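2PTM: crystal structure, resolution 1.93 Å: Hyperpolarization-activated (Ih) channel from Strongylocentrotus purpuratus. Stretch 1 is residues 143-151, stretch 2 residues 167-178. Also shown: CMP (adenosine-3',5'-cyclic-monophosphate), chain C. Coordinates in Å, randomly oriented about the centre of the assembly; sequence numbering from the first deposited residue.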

# COMPACT_ATOMS: atom_id res chain seq x y z
N GLY A 143 23.77 -8.36 11.69
CA GLY A 143 22.95 -8.65 10.52
C GLY A 143 23.31 -7.75 9.36
O GLY A 143 22.56 -7.65 8.38
N GLU A 144 24.44 -7.07 9.47
CA GLU A 144 24.87 -6.16 8.41
C GLU A 144 25.64 -6.86 7.28
O GLU A 144 25.64 -6.38 6.15
CB GLU A 144 25.72 -5.01 8.99
CG GLU A 144 27.18 -5.37 9.24
CD GLU A 144 27.39 -6.21 10.48
OE1 GLU A 144 26.43 -6.48 11.22
OE2 GLU A 144 28.54 -6.61 10.73
N ILE A 145 26.30 -7.97 7.60
CA ILE A 145 27.21 -8.59 6.63
C ILE A 145 26.46 -8.96 5.37
O ILE A 145 26.86 -8.62 4.25
CB ILE A 145 27.89 -9.87 7.18
CG1 ILE A 145 28.69 -9.59 8.45
CG2 ILE A 145 28.79 -10.48 6.12
CD1 ILE A 145 29.57 -8.43 8.34
N CYS A 146 25.35 -9.66 5.56
CA CYS A 146 24.49 -10.11 4.46
C CYS A 146 24.01 -8.95 3.59
O CYS A 146 23.87 -9.08 2.38
CB CYS A 146 23.30 -10.86 5.05
SG CYS A 146 22.17 -11.55 3.88
N LEU A 147 23.74 -7.81 4.21
CA LEU A 147 23.30 -6.62 3.47
C LEU A 147 24.43 -6.01 2.64
O LEU A 147 24.19 -5.38 1.62
CB LEU A 147 22.74 -5.56 4.42
CG LEU A 147 21.58 -5.96 5.32
CD1 LEU A 147 20.95 -4.73 5.93
CD2 LEU A 147 20.55 -6.72 4.51
N LEU A 148 25.66 -6.19 3.11
CA LEU A 148 26.82 -5.67 2.40
C LEU A 148 27.22 -6.56 1.23
O LEU A 148 27.61 -6.07 0.17
CB LEU A 148 28.00 -5.48 3.36
CG LEU A 148 27.85 -4.41 4.44
CD1 LEU A 148 28.93 -4.53 5.51
CD2 LEU A 148 27.86 -3.02 3.81
N THR A 149 27.12 -7.87 1.42
CA THR A 149 27.54 -8.83 0.40
C THR A 149 26.40 -9.21 -0.54
O THR A 149 26.63 -9.71 -1.64
CB THR A 149 28.05 -10.13 1.03
OG1 THR A 149 26.95 -10.80 1.66
CG2 THR A 149 29.13 -9.85 2.05
N ARG A 150 25.18 -8.98 -0.09
CA ARG A 150 23.99 -9.44 -0.80
C ARG A 150 24.03 -10.96 -1.00
O ARG A 150 23.45 -11.49 -1.96
CB ARG A 150 23.85 -8.71 -2.14
CG ARG A 150 23.85 -7.20 -2.00
CD ARG A 150 24.16 -6.51 -3.33
NE ARG A 150 24.37 -5.08 -3.15
CZ ARG A 150 25.54 -4.53 -2.85
NH1 ARG A 150 26.62 -5.29 -2.71
NH2 ARG A 150 25.64 -3.21 -2.71
N GLU A 151 24.73 -11.64 -0.10
CA GLU A 151 24.80 -13.09 -0.09
C GLU A 151 23.87 -13.65 0.99
O GLU A 151 22.69 -13.32 1.02
CB GLU A 151 26.23 -13.56 0.16
CG GLU A 151 27.22 -13.17 -0.93
CD GLU A 151 27.03 -13.97 -2.19
OE1 GLU A 151 26.20 -14.91 -2.19
OE2 GLU A 151 27.72 -13.67 -3.19
P CMP C . 24.85 -11.46 8.92
O1P CMP C . 25.74 -12.52 8.18
O2P CMP C . 24.03 -10.58 8.10
O5' CMP C . 24.10 -12.38 10.00
C5' CMP C . 24.63 -12.81 11.23
C4' CMP C . 25.38 -11.71 11.97
O4' CMP C . 26.26 -12.14 13.01
C3' CMP C . 26.36 -11.11 10.99
O3' CMP C . 25.92 -10.60 9.78
C2' CMP C . 27.26 -10.19 11.82
O2' CMP C . 26.52 -9.04 12.20
C1' CMP C . 27.28 -11.09 13.10
N9 CMP C . 28.55 -11.74 13.28
C8 CMP C . 29.11 -12.82 12.56
N7 CMP C . 30.31 -13.20 13.04
C5 CMP C . 30.58 -12.31 14.09
C6 CMP C . 31.66 -12.14 15.00
N6 CMP C . 32.75 -12.97 14.95
N1 CMP C . 31.59 -11.13 15.92
C2 CMP C . 30.49 -10.35 15.96
N3 CMP C . 29.39 -10.39 15.18
C4 CMP C . 29.47 -11.40 14.27
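Stretch 2 (167-178) SLSVQHFNQVLD

Stretch 2 ends a strand at 167-169 and turns directly into a helix, 170-178, which continues later in the chain. It lies across the short helix of stretch 1, which runs through to Thr149, with an angle of 67° between the N-to-C directions (signed crossing angle -67°) and a closest axis approach of 10.7 Å. The backbones come nearest at Leu147 and Val170, whose CA atoms are 6.2 Å apart, so the first turn of the longer helix meets the short one at Leu147. Ser169 caps that turn: its OG accepts from His172 N at 3.2 Å.

The packing rests mainly on a few side chains: Leu147 and Phe173 carry the largest covered areas. Leu147 and Phe173 both point toward the opposing stretch. Leu147 CB sits over the Phe173 ring face, 3.9 Å from the centroid, with Leu147 CD1 3.6 Å from Phe173 CG, while Leu147 CD2 reaches Val170 CB at 3.8 Å. Leu148 starts out sideways but ends nearer, placing CD2 at the ring edge, 3.6 Å from Phe173 CZ, and 4.2 Å from Leu177 CD2. One aromatic ring thus engages two consecutive leucines, by face and by edge.

No direct hydrogen bond joins the stretches. Instead, water 1 donates to Leu147 O at 2.7 Å and to Asn174 OD1 at 2.8 Å, a polar bridge beside the apolar contact.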

# COMPACT_ATOMS: atom_id res chain seq x y z
N SER A 167 15.49 -2.21 13.80
CA SER A 167 15.97 -2.76 12.53
C SER A 167 16.00 -1.71 11.44
O SER A 167 15.26 -0.72 11.49
CB SER A 167 15.10 -3.95 12.11
OG SER A 167 13.75 -3.56 11.92
N LEU A 168 16.87 -1.92 10.45
CA LEU A 168 16.93 -1.09 9.26
C LEU A 168 16.84 -2.03 8.06
O LEU A 168 17.67 -2.92 7.91
CB LEU A 168 18.27 -0.35 9.21
CG LEU A 168 18.45 0.79 8.20
CD1 LEU A 168 17.53 1.96 8.56
CD2 LEU A 168 19.92 1.22 8.22
N SER A 169 15.84 -1.84 7.20
CA SER A 169 15.60 -2.74 6.08
C SER A 169 16.71 -2.62 5.05
O SER A 169 17.44 -1.64 5.03
CB SER A 169 14.27 -2.39 5.41
OG SER A 169 14.39 -1.15 4.74
N VAL A 170 16.84 -3.62 4.18
CA VAL A 170 17.89 -3.59 3.17
C VAL A 170 17.72 -2.37 2.26
O VAL A 170 18.70 -1.73 1.86
CB VAL A 170 17.97 -4.91 2.36
CG1 VAL A 170 16.61 -5.30 1.81
CG2 VAL A 170 19.01 -4.80 1.23
N GLN A 171 16.48 -2.01 1.95
CA GLN A 171 16.24 -0.84 1.10
C GLN A 171 16.71 0.45 1.77
O GLN A 171 17.39 1.25 1.14
CB GLN A 171 14.77 -0.74 0.68
CG GLN A 171 13.82 -1.51 1.58
CD GLN A 171 13.73 -2.98 1.20
OE1 GLN A 171 13.64 -3.33 0.02
NE2 GLN A 171 13.73 -3.85 2.21
N HIS A 172 16.35 0.64 3.03
CA HIS A 172 16.77 1.83 3.77
C HIS A 172 18.27 1.84 4.04
O HIS A 172 18.91 2.89 3.98
CB HIS A 172 16.00 1.97 5.09
CG HIS A 172 14.52 2.09 4.92
ND1 HIS A 172 13.94 2.83 3.91
CD2 HIS A 172 13.49 1.58 5.64
CE1 HIS A 172 12.62 2.76 4.01
NE2 HIS A 172 12.33 2.01 5.05
N PHE A 173 18.82 0.67 4.37
CA PHE A 173 20.25 0.48 4.57
C PHE A 173 21.02 0.99 3.35
O PHE A 173 21.94 1.81 3.47
CB PHE A 173 20.52 -1.01 4.80
CG PHE A 173 21.97 -1.38 4.94
CD1 PHE A 173 22.58 -1.39 6.19
CD2 PHE A 173 22.71 -1.77 3.84
CE1 PHE A 173 23.92 -1.75 6.33
CE2 PHE A 173 24.05 -2.14 3.96
CZ PHE A 173 24.65 -2.13 5.21
N ASN A 174 20.62 0.52 2.18
CA ASN A 174 21.30 0.92 0.95
C ASN A 174 21.10 2.40 0.64
O ASN A 174 21.96 3.03 0.06
CB ASN A 174 20.88 0.03 -0.22
CG ASN A 174 21.59 -1.30 -0.23
OD1 ASN A 174 22.82 -1.37 -0.10
ND2 ASN A 174 20.84 -2.38 -0.38
N GLN A 175 19.96 2.94 1.05
CA GLN A 175 19.68 4.36 0.87
C GLN A 175 20.62 5.24 1.70
O GLN A 175 21.25 6.14 1.17
CB GLN A 175 18.22 4.67 1.24
CG GLN A 175 17.19 4.15 0.25
CD GLN A 175 15.76 4.39 0.72
OE1 GLN A 175 15.53 5.11 1.70
NE2 GLN A 175 14.80 3.78 0.03
N VAL A 176 20.72 4.96 2.99
CA VAL A 176 21.52 5.80 3.87
C VAL A 176 23.02 5.71 3.59
O VAL A 176 23.75 6.69 3.77
CB VAL A 176 21.23 5.52 5.36
CG1 VAL A 176 19.73 5.54 5.61
CG2 VAL A 176 21.80 4.19 5.78
N LEU A 177 23.48 4.55 3.14
CA LEU A 177 24.88 4.35 2.78
C LEU A 177 25.27 5.05 1.48
O LEU A 177 26.43 5.41 1.28
CB LEU A 177 25.20 2.86 2.66
CG LEU A 177 25.77 2.22 3.93
CD1 LEU A 177 25.00 2.64 5.16
CD2 LEU A 177 25.82 0.70 3.81
N ASP A 178 24.30 5.22 0.59
CA ASP A 178 24.53 5.96 -0.64
C ASP A 178 24.58 7.45 -0.33
O ASP A 178 25.41 8.18 -0.85
CB ASP A 178 23.44 5.67 -1.67
CG ASP A 178 23.59 4.32 -2.32
OD1 ASP A 178 24.59 3.63 -2.02
OD2 ASP A 178 22.71 3.94 -3.12
O HOH W 1 24.88 -3.17 0.19